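Local coordinates for protein flavoredoxin (Methanosarcina acetivorans, PDB 3BNK) that binds flavin mononucleotide and probably works as an FMN-dependent electron-transfer protein of the flavin reductase-like family, at residues B[113-118]-B[155-160]. Numbering follows the deposited sequence.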
loop_
_atom_site.group_PDB
_atom_site.type_symbol
_atom_site.label_atom_id
_atom_site.label_comp_id
_atom_site.label_asym_id
_atom_site.label_seq_id
_atom_site.Cartn_x
_atom_site.Cartn_y
_atom_site.Cartn_z
ATOM N N CYS B 113 -3.777 -19.018 3.892
ATOM C CA CYS B 113 -4.019 -17.668 3.367
ATOM C C CYS B 113 -4.932 -17.669 2.127
ATOM O O CYS B 113 -4.919 -18.604 1.326
ATOM C CB CYS B 113 -2.697 -16.926 3.105
ATOM S SG CYS B 113 -1.901 -16.330 4.639
ATOM N N THR B 114 -5.722 -16.613 1.977
ATOM C CA THR B 114 -6.752 -16.586 0.957
ATOM C C THR B 114 -6.213 -16.317 -0.442
ATOM O O THR B 114 -6.883 -16.615 -1.444
ATOM C CB THR B 114 -7.849 -15.563 1.301
ATOM O OG1 THR B 114 -7.342 -14.228 1.136
ATOM C CG2 THR B 114 -8.345 -15.790 2.739
ATOM N N LEU B 115 -5.014 -15.744 -0.495
ATOM C CA LEU B 115 -4.371 -15.327 -1.739
ATOM C C LEU B 115 -2.861 -15.310 -1.521
ATOM O O LEU B 115 -2.373 -14.778 -0.512
ATOM C CB LEU B 115 -4.879 -13.938 -2.181
ATOM C CG LEU B 115 -4.256 -13.221 -3.396
ATOM C CD1 LEU B 115 -4.620 -13.878 -4.763
ATOM C CD2 LEU B 115 -4.653 -11.766 -3.406
ATOM N N ASN B 116 -2.137 -15.911 -2.464
ATOM C CA ASN B 116 -0.665 -15.965 -2.426
ATOM C C ASN B 116 -0.056 -15.478 -3.735
ATOM O O ASN B 116 -0.388 -15.988 -4.805
ATOM C CB ASN B 116 -0.154 -17.390 -2.139
ATOM C CG ASN B 116 -1.059 -18.169 -1.206
ATOM O OD1 ASN B 116 -1.992 -18.846 -1.652
ATOM N ND2 ASN B 116 -0.767 -18.109 0.093
ATOM N N LEU B 117 0.817 -14.479 -3.635
ATOM C CA LEU B 117 1.530 -13.940 -4.787
ATOM C C LEU B 117 2.991 -14.368 -4.724
ATOM O O LEU B 117 3.710 -14.000 -3.805
ATOM C CB LEU B 117 1.400 -12.408 -4.857
ATOM C CG LEU B 117 0.004 -11.791 -4.671
ATOM C CD1 LEU B 117 0.039 -10.263 -4.802
ATOM C CD2 LEU B 117 -1.081 -12.404 -5.620
ATOM N N GLU B 118 3.407 -15.164 -5.707
ATOM C CA GLU B 118 4.749 -15.722 -5.775
ATOM C C GLU B 118 5.603 -14.798 -6.646
ATOM O O GLU B 118 5.296 -14.593 -7.815
ATOM C CB GLU B 118 4.681 -17.148 -6.338
ATOM C CG GLU B 118 6.003 -17.904 -6.426
ATOM C CD GLU B 118 5.847 -19.291 -7.077
ATOM O OE1 GLU B 118 4.854 -19.513 -7.811
ATOM O OE2 GLU B 118 6.725 -20.154 -6.848
ATOM N N LYS B 155 -14.641 -9.362 0.176
ATOM C CA LYS B 155 -15.527 -9.756 1.283
ATOM C C LYS B 155 -15.406 -11.252 1.602
ATOM O O LYS B 155 -15.471 -11.651 2.769
ATOM C CB LYS B 155 -16.987 -9.364 1.004
ATOM C CG LYS B 155 -17.249 -7.869 0.871
ATOM C CD LYS B 155 -17.550 -7.215 2.217
ATOM C CE LYS B 155 -16.420 -6.345 2.714
ATOM N NZ LYS B 155 -16.831 -5.627 3.965
ATOM N N LYS B 156 -15.217 -12.069 0.564
ATOM C CA LYS B 156 -14.911 -13.477 0.738
ATOM C C LYS B 156 -13.563 -13.653 1.443
ATOM O O LYS B 156 -13.431 -14.477 2.345
ATOM C CB LYS B 156 -14.906 -14.194 -0.611
ATOM C CG LYS B 156 -16.286 -14.670 -1.085
ATOM C CD LYS B 156 -16.243 -15.043 -2.575
ATOM C CE LYS B 156 -17.454 -15.885 -2.996
ATOM N NZ LYS B 156 -17.256 -16.542 -4.349
ATOM N N MET B 157 -12.576 -12.858 1.030
ATOM C CA MET B 157 -11.221 -12.908 1.593
ATOM C C MET B 157 -11.171 -12.528 3.066
ATOM O O MET B 157 -10.404 -13.119 3.830
ATOM C CB MET B 157 -10.284 -11.999 0.797
ATOM C CG MET B 157 -10.096 -12.456 -0.644
ATOM S SD MET B 157 -9.061 -11.381 -1.634
ATOM C CE MET B 157 -7.578 -11.285 -0.635
ATOM N N ASP B 158 -11.993 -11.548 3.443
ATOM C CA ASP B 158 -12.005 -10.967 4.795
ATOM C C ASP B 158 -10.583 -10.654 5.316
ATOM O O ASP B 158 -10.172 -11.165 6.380
ATOM C CB ASP B 158 -12.790 -11.863 5.776
ATOM C CG ASP B 158 -12.985 -11.220 7.149
ATOM O OD1 ASP B 158 -12.832 -11.945 8.165
ATOM O OD2 ASP B 158 -13.286 -10.008 7.221
ATOM N N PRO B 159 -9.828 -9.809 4.572
ATOM C CA PRO B 159 -8.458 -9.525 4.991
ATOM C C PRO B 159 -8.396 -8.524 6.141
ATOM O O PRO B 159 -9.385 -7.819 6.428
ATOM C CB PRO B 159 -7.845 -8.893 3.741
ATOM C CG PRO B 159 -8.961 -8.149 3.134
ATOM C CD PRO B 159 -10.172 -9.063 3.345
ATOM N N LEU B 160 -7.230 -8.465 6.776
ATOM C CA LEU B 160 -6.966 -7.480 7.828
ATOM C C LEU B 160 -6.325 -6.201 7.281
ATOM O O LEU B 160 -5.750 -6.198 6.197
ATOM C CB LEU B 160 -6.081 -8.099 8.911
ATOM C CG LEU B 160 -6.757 -9.205 9.713
ATOM C CD1 LEU B 160 -5.701 -10.077 10.399
ATOM C CD2 LEU B 160 -7.770 -8.588 10.704
HETATM O O HOH W 1 -7.687 -12.518 3.179
#
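The flat group where T114 meets M157 is the main-chain carbonyl of M157: a water stands well above its plane, lies 2.9 Å from M157 O and hydrogen-bonds it, while the methyl CG2 of T114 touches the same oxygen at 3.5 Å. T114 and L115 lie at the strand 115-126 end of the contact, in the FMN-binding split β-barrel, set against the end of the short helix 154-157; D158, with positive phi, then breaks the helix and sends the chain on toward strand 160-163. The water also hydrogen-bonds T114 OG1, at 2.7 Å, tying T114 to the helix end without a direct polar bond between the two segments. With chi1 at 72°, T114 holds OG1 between its own backbone N and carbonyl carbon, where the hydroxyl can reach both the water and the flank of M157, lying 3.7 Å from M157 CB. The methionine runs extended as far as SD and bends there (chi3 54°), bringing CE over toward the strand. Y14 of the second subunit packs on L115, M157 and P159, so this buried contact is shared across the dimer, away from the flavin site. Within it, the methyl CE of M157 makes van der Waals contact with the hydroxyl oxygen OG1 of T114 at 3.4 Å and apolar contact with L115 CD2 at 4.1 Å.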